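Side-chain contacts in endo-beta-1,2-glucanase (Talaromyces funiculosus, PDB 6IMV), which hydrolyses beta-1,2-glucan within its chain, as a fungal endo-beta-1,2-glucanase that founded a new glycoside hydrolase family: residues Arg102-Asn107 and Gly114-Ile119; Ala179-Asn182 and Phe188-Leu191; Tyr384-Thr389 and Arg402-Gly407. All blocks are in the same frame, centred on the assembly; numbering follows the deposited sequence.

Contact 1: residues Arg102-Asn107 and Gly114-Ile119; sequences RFLSPN and GIAASI
Leu-104 and Ile-115 lie alongside each other, their side chains running past one another in opposite directions. Both methyls of Leu-104 meet the branch methyl of Ile-115. CD1 of Leu-104 is 4.0 Å from CG2 of Ile-115, and CD2 of Leu-104 is 4.1 Å from the same CG2. Leu-104 CD1 also reaches over the backbone of the second helix, 4.1 Å from Ala-116 N and 4.3 Å from Ala-116 CB.

Ile-115 works with two separate branches. Its CG1 lies anti to the carbonyl carbon (chi1 -66°), and chi2 near 164° sets CD1 anti to CA. CG2 is left for Leu-104, while Ile-115 CD1 lies 3.9 Å from Ser-105 OG and 4.0 Å from Ser-105 CB. This last touch is van der Waals only. The polar partner of Ser-105 OG is the carbonyl of Asn-108, in the loop that links the two helices. A valine in place of Ile-115 lacks the CD1 methyl and would probably leave a gap beside Ser-105.

Ser-105 is the first residue to leave the helical conformation, so the contact closes the end of helix 98-104 against the start of helix 112-133. Helix 80-94 packs nearby, with Ala-93 touching Leu-104 and Tyr-90 touching Ala-116. His-45 from a loop also reaches Leu-104. Ala-117 turns to helix 186-210.

Contact 2: residues Ala179-Asn182 and Phe188-Leu191; sequences AAEN and FIDL
The contact closes an alpha-alpha hairpin: helices 163-182 and 186-210, joined by a short turn, meet at Ala-180 and Phe-188. The backbones come very close here: the CA atoms of Glu-181 and Ile-189 are 4.9 Å apart. A small residue at position 180 suits such an approach.

The main touch is reciprocal, each CB resting against the other residue's carbonyl oxygen. Ala-180 CB lies 3.6 Å from Phe-188 O, and Phe-188 CB lies 3.9 Å from Ala-180 O. Ala-180 CB and Phe-188 CB are 4.4 Å apart. No hydrogen bond crosses between the segments. The oxygen of Ala-180 instead accepts one from Thr-183 OG1, and Phe-188 N is bonded to Asn-185 OD1, both in the turn.

Ile-189 adds a second patch. Its CG1 sits anti to the carbonyl carbon (chi1 -74°), which sets it against Glu-181, 4.0 Å from Glu-181 CA. The first part of the Glu-181 side chain runs near the same atom, with Glu-181 CG 4.4 Å from Ile-189 CG1. This is packing of aliphatic carbons; the Glu-181 carboxylate takes no part in it.

Beyond CB the Phe-188 side chain leads away from segment 179-182. It packs on Pro-113 and Ala-117 of helix 112-133, and on Ile-94 of helix 80-94. Asn-182 bonds to Gln-453 of helix 448-457. Ala-192, four residues after Phe-188, also touches Ala-180 and Glu-181.

Contact 3: residues Tyr384-Thr389 and Arg402-Gly407; sequences YSVFPT and RNMAIG
Met-404 puts its terminal methyl against both Ser-385 and Val-386, and this one group makes the tight part of the contact. Met-404 CE is 3.4 Å from Ser-385 OG and 3.6 Å from Val-386 CG1. Val-386 and Met-404 reach toward each other tip to tip. The sulfur stands further back, with Met-404 SD 4.1 Å from Ser-385 OG. The Met-404 chain runs straight through chi2 (-179°) and then bends at chi3 (-97°), which carries CE round to the valine.

The hydroxyl of Ser-385 is not held by the methionine. It is hydrogen-bonded to the carbonyl of Thr-382, with a weak second bond to Met-343 O, and so has polar partners in a buried place. Trp-400 and Trp-401 also touch Val-386.

Ser-385 and Val-386 lie just before helix 387-392, and Met-404 is near the end of helix 394-405, in the helical part of the enzyme. In sequence, strand 380-381 comes before this pair and strand 411-412 after it; both belong to the antiparallel sheet. The methionine packs the entry to the first helix against the last turn of the second.

Away from CE the contact is loose. Phe-387, Pro-388 and Thr-389 direct their side chains to other neighbours, among them helices 318-337 and 433-443. All three touching residues are buried. The more open end of segment 402-407, at Arg-402 and Ile-406, makes no contact with 384-389; there Arg-402 NE bonds to Tyr-21 O.

Overall arrangement
The three contacts follow one another along the chain without overlap. Contact 1 joins helix 98-104 to helix 112-133, and contact 2 joins 163-182 to 186-210. Contact 3 joins the lead-in to helix 387-392 to helix 394-405. Contacts 1 and 2 are neighbours, with centres about 15 Å apart. They touch where Ala-117 of helix 112-133 meets Phe-188 and Leu-191 of helix 186-210, and helix 80-94 packs on both. Contact 3 stands apart and touches neither. Its centre is about 25 Å from the centre of contact 1 and about 34 Å from that of contact 2. The enzyme probably has an (alpha/alpha)6-barrel fold. The Ser-385 side chain is about 14 Å from a bound glucose, so contact 3 is packing away from the sugar.

Contact 1: residues Arg102-Asn107 and Gly114-Ile119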
loop_
_atom_site.group_PDB
_atom_site.type_symbol
_atom_site.label_atom_id
_atom_site.label_comp_id
_atom_site.label_asym_id
_atom_site.label_seq_id
_atom_site.Cartn_x
_atom_site.Cartn_y
_atom_site.Cartn_z
ATOM N N ARG A 102 -18.922 -1.378 -5.867
ATOM C CA ARG A 102 -19.497 -1.551 -4.523
ATOM C C ARG A 102 -18.837 -0.572 -3.538
ATOM O O ARG A 102 -19.506 -0.050 -2.664
ATOM C CB ARG A 102 -19.334 -2.997 -4.055
ATOM C CG ARG A 102 -19.847 -3.271 -2.650
ATOM C CD ARG A 102 -21.353 -3.308 -2.583
ATOM N NE ARG A 102 -21.772 -3.850 -1.298
ATOM C CZ ARG A 102 -22.996 -3.735 -0.801
ATOM N NH1 ARG A 102 -23.964 -3.197 -1.523
ATOM N NH2 ARG A 102 -23.236 -4.150 0.428
ATOM N N PHE A 103 -17.529 -0.340 -3.712
ATOM C CA PHE A 103 -16.759 0.658 -2.953
ATOM C C PHE A 103 -17.145 2.078 -3.378
ATOM O O PHE A 103 -17.527 2.888 -2.530
ATOM C CB PHE A 103 -15.258 0.408 -3.137
ATOM C CG PHE A 103 -14.340 1.389 -2.449
ATOM C CD1 PHE A 103 -14.043 2.613 -3.031
ATOM C CD2 PHE A 103 -13.736 1.077 -1.240
ATOM C CE1 PHE A 103 -13.181 3.506 -2.412
ATOM C CE2 PHE A 103 -12.877 1.974 -0.619
ATOM C CZ PHE A 103 -12.596 3.181 -1.210
ATOM N N LEU A 104 -17.017 2.383 -4.677
ATOM C CA LEU A 104 -17.086 3.778 -5.175
ATOM C C LEU A 104 -18.532 4.272 -5.263
ATOM O O LEU A 104 -18.787 5.452 -5.047
ATOM C CB LEU A 104 -16.449 3.879 -6.566
ATOM C CG LEU A 104 -15.132 4.641 -6.688
ATOM C CD1 LEU A 104 -14.895 5.051 -8.137
ATOM C CD2 LEU A 104 -15.090 5.868 -5.790
ATOM N N SER A 105 -19.453 3.389 -5.668
ATOM C CA SER A 105 -20.778 3.821 -6.129
ATOM C C SER A 105 -21.793 2.694 -5.957
ATOM O O SER A 105 -22.390 2.242 -6.939
ATOM C CB SER A 105 -20.681 4.273 -7.565
ATOM O OG SER A 105 -21.801 5.074 -7.892
ATOM N N PRO A 106 -22.004 2.195 -4.712
ATOM C CA PRO A 106 -22.762 0.960 -4.487
ATOM C C PRO A 106 -24.221 1.019 -4.971
ATOM O O PRO A 106 -24.758 0.016 -5.454
ATOM C CB PRO A 106 -22.708 0.765 -2.962
ATOM C CG PRO A 106 -22.417 2.159 -2.418
ATOM C CD PRO A 106 -21.521 2.795 -3.455
ATOM N N ASN A 107 -24.849 2.186 -4.827
ATOM C CA ASN A 107 -26.268 2.350 -5.137
ATOM C C ASN A 107 -26.448 2.697 -6.618
ATOM O O ASN A 107 -27.573 2.642 -7.110
ATOM C CB ASN A 107 -26.923 3.395 -4.237
ATOM C CG ASN A 107 -26.968 2.961 -2.788
ATOM O OD1 ASN A 107 -27.109 1.779 -2.475
ATOM N ND2 ASN A 107 -26.843 3.916 -1.888
ATOM N N GLY A 114 -17.094 6.697 -14.439
ATOM C CA GLY A 114 -17.152 8.150 -14.610
ATOM C C GLY A 114 -16.558 8.887 -13.419
ATOM O O GLY A 114 -15.862 9.888 -13.589
ATOM N N ILE A 115 -16.834 8.390 -12.207
ATOM C CA ILE A 115 -16.286 8.980 -10.984
ATOM C C ILE A 115 -14.750 8.864 -11.005
ATOM O O ILE A 115 -14.053 9.865 -10.804
ATOM C CB ILE A 115 -16.907 8.359 -9.716
ATOM C CG1 ILE A 115 -18.397 8.697 -9.593
ATOM C CG2 ILE A 115 -16.137 8.791 -8.473
ATOM C CD1 ILE A 115 -19.161 7.817 -8.605
ATOM N N ALA A 116 -14.235 7.661 -11.275
ATOM C CA ALA A 116 -12.785 7.449 -11.348
ATOM C C ALA A 116 -12.157 8.364 -12.415
ATOM O O ALA A 116 -11.135 9.019 -12.158
ATOM C CB ALA A 116 -12.486 5.996 -11.624
ATOM N N ALA A 117 -12.774 8.421 -13.605
ATOM C CA ALA A 117 -12.242 9.199 -14.732
ATOM C C ALA A 117 -12.187 10.686 -14.363
ATOM O O ALA A 117 -11.195 11.365 -14.594
ATOM C CB ALA A 117 -13.073 8.969 -15.977
ATOM N N SER A 118 -13.267 11.179 -13.766
ATOM C CA SER A 118 -13.379 12.587 -13.402
ATOM C C SER A 118 -12.286 12.994 -12.396
ATOM O O SER A 118 -11.623 14.034 -12.574
ATOM C CB SER A 118 -14.736 12.875 -12.870
ATOM O OG SER A 118 -14.780 14.171 -12.334
ATOM N N ILE A 119 -12.100 12.192 -11.343
ATOM C CA ILE A 119 -11.134 12.521 -10.302
ATOM C C ILE A 119 -9.711 12.446 -10.885
ATOM O O ILE A 119 -8.869 13.291 -10.591
ATOM C CB ILE A 119 -11.315 11.634 -9.051
ATOM C CG1 ILE A 119 -12.668 11.880 -8.376
ATOM C CG2 ILE A 119 -10.168 11.855 -8.077
ATOM C CD1 ILE A 119 -13.097 10.794 -7.408
#

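Contact 2: residues Ala179-Asn182 and Phe188-Leu191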
loop_
_atom_site.group_PDB
_atom_site.type_symbol
_atom_site.label_atom_id
_atom_site.label_comp_id
_atom_site.label_asym_id
_atom_site.label_seq_id
_atom_site.Cartn_x
_atom_site.Cartn_y
_atom_site.Cartn_z
ATOM N N ALA A 179 -6.053 -0.023 -17.856
ATOM C CA ALA A 179 -7.468 -0.219 -17.542
ATOM C C ALA A 179 -8.336 0.714 -18.400
ATOM O O ALA A 179 -9.336 0.294 -18.959
ATOM C CB ALA A 179 -7.719 0.022 -16.072
ATOM N N ALA A 180 -7.934 1.987 -18.481
ATOM C CA ALA A 180 -8.676 3.008 -19.215
ATOM C C ALA A 180 -8.724 2.658 -20.710
ATOM O O ALA A 180 -9.782 2.759 -21.336
ATOM C CB ALA A 180 -8.055 4.356 -18.990
ATOM N N GLU A 181 -7.587 2.221 -21.262
ATOM C CA GLU A 181 -7.494 1.883 -22.686
ATOM C C GLU A 181 -8.296 0.605 -22.980
ATOM O O GLU A 181 -8.924 0.519 -24.032
ATOM C CB GLU A 181 -6.029 1.825 -23.121
ATOM C CG GLU A 181 -5.401 3.209 -23.171
ATOM C CD GLU A 181 -3.894 3.273 -23.356
ATOM O OE1 GLU A 181 -3.261 2.207 -23.480
ATOM O OE2 GLU A 181 -3.357 4.402 -23.370
ATOM N N ASN A 182 -8.361 -0.322 -22.018
ATOM C CA ASN A 182 -9.117 -1.564 -22.165
ATOM C C ASN A 182 -10.623 -1.312 -22.339
ATOM O O ASN A 182 -11.311 -2.214 -22.796
ATOM C CB ASN A 182 -8.914 -2.513 -20.980
ATOM C CG ASN A 182 -7.617 -3.285 -21.049
ATOM O OD1 ASN A 182 -6.916 -3.232 -22.058
ATOM N ND2 ASN A 182 -7.289 -4.000 -19.981
ATOM N N PHE A 188 -12.012 8.060 -22.040
ATOM C CA PHE A 188 -11.147 7.335 -21.097
ATOM C C PHE A 188 -9.768 7.109 -21.731
ATOM O O PHE A 188 -8.750 7.235 -21.050
ATOM C CB PHE A 188 -11.771 6.015 -20.632
ATOM C CG PHE A 188 -13.033 6.119 -19.806
ATOM C CD1 PHE A 188 -13.503 7.337 -19.334
ATOM C CD2 PHE A 188 -13.745 4.973 -19.483
ATOM C CE1 PHE A 188 -14.660 7.405 -18.568
ATOM C CE2 PHE A 188 -14.903 5.045 -18.718
ATOM C CZ PHE A 188 -15.355 6.257 -18.255
ATOM N N ILE A 189 -9.736 6.807 -23.035
ATOM C CA ILE A 189 -8.470 6.613 -23.759
ATOM C C ILE A 189 -7.671 7.924 -23.780
ATOM O O ILE A 189 -6.460 7.910 -23.572
ATOM C CB ILE A 189 -8.707 6.051 -25.179
ATOM C CG1 ILE A 189 -9.090 4.571 -25.127
ATOM C CG2 ILE A 189 -7.485 6.272 -26.065
ATOM C CD1 ILE A 189 -9.799 4.067 -26.364
ATOM N N ASP A 190 -8.350 9.040 -24.064
ATOM C CA ASP A 190 -7.727 10.374 -24.082
ATOM C C ASP A 190 -7.133 10.708 -22.707
ATOM O O ASP A 190 -6.017 11.210 -22.627
ATOM C CB ASP A 190 -8.726 11.463 -24.478
ATOM C CG ASP A 190 -9.146 11.410 -25.938
ATOM O OD1 ASP A 190 -8.481 10.699 -26.726
ATOM O OD2 ASP A 190 -10.138 12.084 -26.276
ATOM N N LEU A 191 -7.906 10.464 -21.637
ATOM C CA LEU A 191 -7.426 10.636 -20.260
ATOM C C LEU A 191 -6.162 9.796 -20.045
ATOM O O LEU A 191 -5.180 10.292 -19.499
ATOM C CB LEU A 191 -8.526 10.241 -19.266
ATOM C CG LEU A 191 -8.150 10.317 -17.784
ATOM C CD1 LEU A 191 -7.687 11.722 -17.396
ATOM C CD2 LEU A 191 -9.320 9.879 -16.902
#

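Contact 3: residues Tyr384-Thr389 and Arg402-Gly407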
loop_
_atom_site.group_PDB
_atom_site.type_symbol
_atom_site.label_atom_id
_atom_site.label_comp_id
_atom_site.label_asym_id
_atom_site.label_seq_id
_atom_site.Cartn_x
_atom_site.Cartn_y
_atom_site.Cartn_z
ATOM N N TYR A 384 -5.195 -3.850 8.424
ATOM C CA TYR A 384 -4.541 -3.896 7.099
ATOM C C TYR A 384 -3.393 -4.918 7.073
ATOM O O TYR A 384 -2.925 -5.285 5.984
ATOM C CB TYR A 384 -4.115 -2.502 6.643
ATOM C CG TYR A 384 -2.676 -2.110 6.844
ATOM C CD1 TYR A 384 -2.258 -1.502 8.018
ATOM C CD2 TYR A 384 -1.743 -2.263 5.834
ATOM C CE1 TYR A 384 -0.947 -1.088 8.194
ATOM C CE2 TYR A 384 -0.421 -1.865 5.998
ATOM C CZ TYR A 384 -0.018 -1.273 7.183
ATOM O OH TYR A 384 1.284 -0.874 7.347
ATOM N N SER A 385 -2.959 -5.393 8.250
ATOM C CA SER A 385 -1.995 -6.489 8.367
ATOM C C SER A 385 -2.437 -7.726 7.565
ATOM O O SER A 385 -1.603 -8.549 7.195
ATOM C CB SER A 385 -1.744 -6.854 9.808
ATOM O OG SER A 385 -2.920 -7.372 10.424
ATOM N N VAL A 386 -3.737 -7.851 7.292
ATOM C CA VAL A 386 -4.292 -9.012 6.584
ATOM C C VAL A 386 -4.130 -8.893 5.057
ATOM O O VAL A 386 -4.419 -9.858 4.366
ATOM C CB VAL A 386 -5.783 -9.222 6.912
ATOM C CG1 VAL A 386 -6.056 -9.183 8.404
ATOM C CG2 VAL A 386 -6.672 -8.238 6.164
ATOM N N PHE A 387 -3.732 -7.737 4.516
ATOM C CA PHE A 387 -3.819 -7.563 3.052
ATOM C C PHE A 387 -3.013 -8.646 2.326
ATOM O O PHE A 387 -3.519 -9.204 1.357
ATOM C CB PHE A 387 -3.514 -6.124 2.613
ATOM C CG PHE A 387 -2.078 -5.787 2.325
ATOM C CD1 PHE A 387 -1.460 -6.229 1.167
ATOM C CD2 PHE A 387 -1.358 -4.974 3.189
ATOM C CE1 PHE A 387 -0.141 -5.902 0.899
ATOM C CE2 PHE A 387 -0.037 -4.653 2.922
ATOM C CZ PHE A 387 0.566 -5.104 1.771
ATOM N N PRO A 388 -1.788 -9.036 2.753
ATOM C CA PRO A 388 -1.034 -10.066 2.037
ATOM C C PRO A 388 -1.680 -11.455 2.170
ATOM O O PRO A 388 -1.577 -12.271 1.260
ATOM C CB PRO A 388 0.365 -10.072 2.685
ATOM C CG PRO A 388 0.395 -8.841 3.566
ATOM C CD PRO A 388 -1.044 -8.527 3.912
ATOM N N THR A 389 -2.345 -11.699 3.306
ATOM C CA THR A 389 -3.066 -12.938 3.545
ATOM C C THR A 389 -4.242 -13.039 2.559
ATOM O O THR A 389 -4.500 -14.108 1.994
ATOM C CB THR A 389 -3.547 -13.025 4.998
ATOM O OG1 THR A 389 -2.527 -12.526 5.865
ATOM C CG2 THR A 389 -3.923 -14.433 5.393
ATOM N N ARG A 402 -11.988 -9.435 10.564
ATOM C CA ARG A 402 -13.182 -9.435 11.401
ATOM C C ARG A 402 -12.775 -9.413 12.881
ATOM O O ARG A 402 -13.294 -8.608 13.669
ATOM C CB ARG A 402 -14.059 -10.656 11.101
ATOM C CG ARG A 402 -15.238 -10.819 12.052
ATOM C CD ARG A 402 -16.075 -12.057 11.785
ATOM N NE ARG A 402 -16.968 -12.351 12.898
ATOM C CZ ARG A 402 -16.582 -12.794 14.093
ATOM N NH1 ARG A 402 -15.335 -13.183 14.292
ATOM N NH2 ARG A 402 -17.449 -12.816 15.099
ATOM N N ASN A 403 -11.851 -10.306 13.247
ATOM C CA ASN A 403 -11.398 -10.469 14.633
ATOM C C ASN A 403 -10.945 -9.118 15.211
ATOM O O ASN A 403 -11.318 -8.747 16.330
ATOM C CB ASN A 403 -10.300 -11.531 14.762
ATOM C CG ASN A 403 -10.200 -12.081 16.170
ATOM O OD1 ASN A 403 -11.091 -12.787 16.617
ATOM N ND2 ASN A 403 -9.128 -11.761 16.876
ATOM N N MET A 404 -10.168 -8.369 14.433
ATOM C CA MET A 404 -9.708 -7.047 14.847
ATOM C C MET A 404 -10.853 -6.022 14.783
ATOM O O MET A 404 -11.004 -5.227 15.707
ATOM C CB MET A 404 -8.529 -6.609 13.978
ATOM C CG MET A 404 -7.285 -7.443 14.236
ATOM S SD MET A 404 -5.874 -6.924 13.241
ATOM C CE MET A 404 -5.966 -8.078 11.873
ATOM N N ALA A 405 -11.683 -6.079 13.731
ATOM C CA ALA A 405 -12.784 -5.119 13.499
ATOM C C ALA A 405 -13.846 -5.184 14.603
ATOM O O ALA A 405 -14.516 -4.200 14.890
ATOM C CB ALA A 405 -13.420 -5.369 12.153
ATOM N N ILE A 406 -13.988 -6.354 15.223
ATOM C CA ILE A 406 -14.949 -6.560 16.309
ATOM C C ILE A 406 -14.468 -5.917 17.618
ATOM O O ILE A 406 -15.275 -5.666 18.512
ATOM C CB ILE A 406 -15.233 -8.066 16.439
ATOM C CG1 ILE A 406 -16.163 -8.486 15.307
ATOM C CG2 ILE A 406 -15.802 -8.433 17.794
ATOM C CD1 ILE A 406 -16.300 -9.958 15.175
ATOM N N GLY A 407 -13.167 -5.636 17.740
ATOM C CA GLY A 407 -12.667 -4.843 18.888
ATOM C C GLY A 407 -13.466 -3.561 19.048
ATOM O O GLY A 407 -14.004 -3.029 18.077
#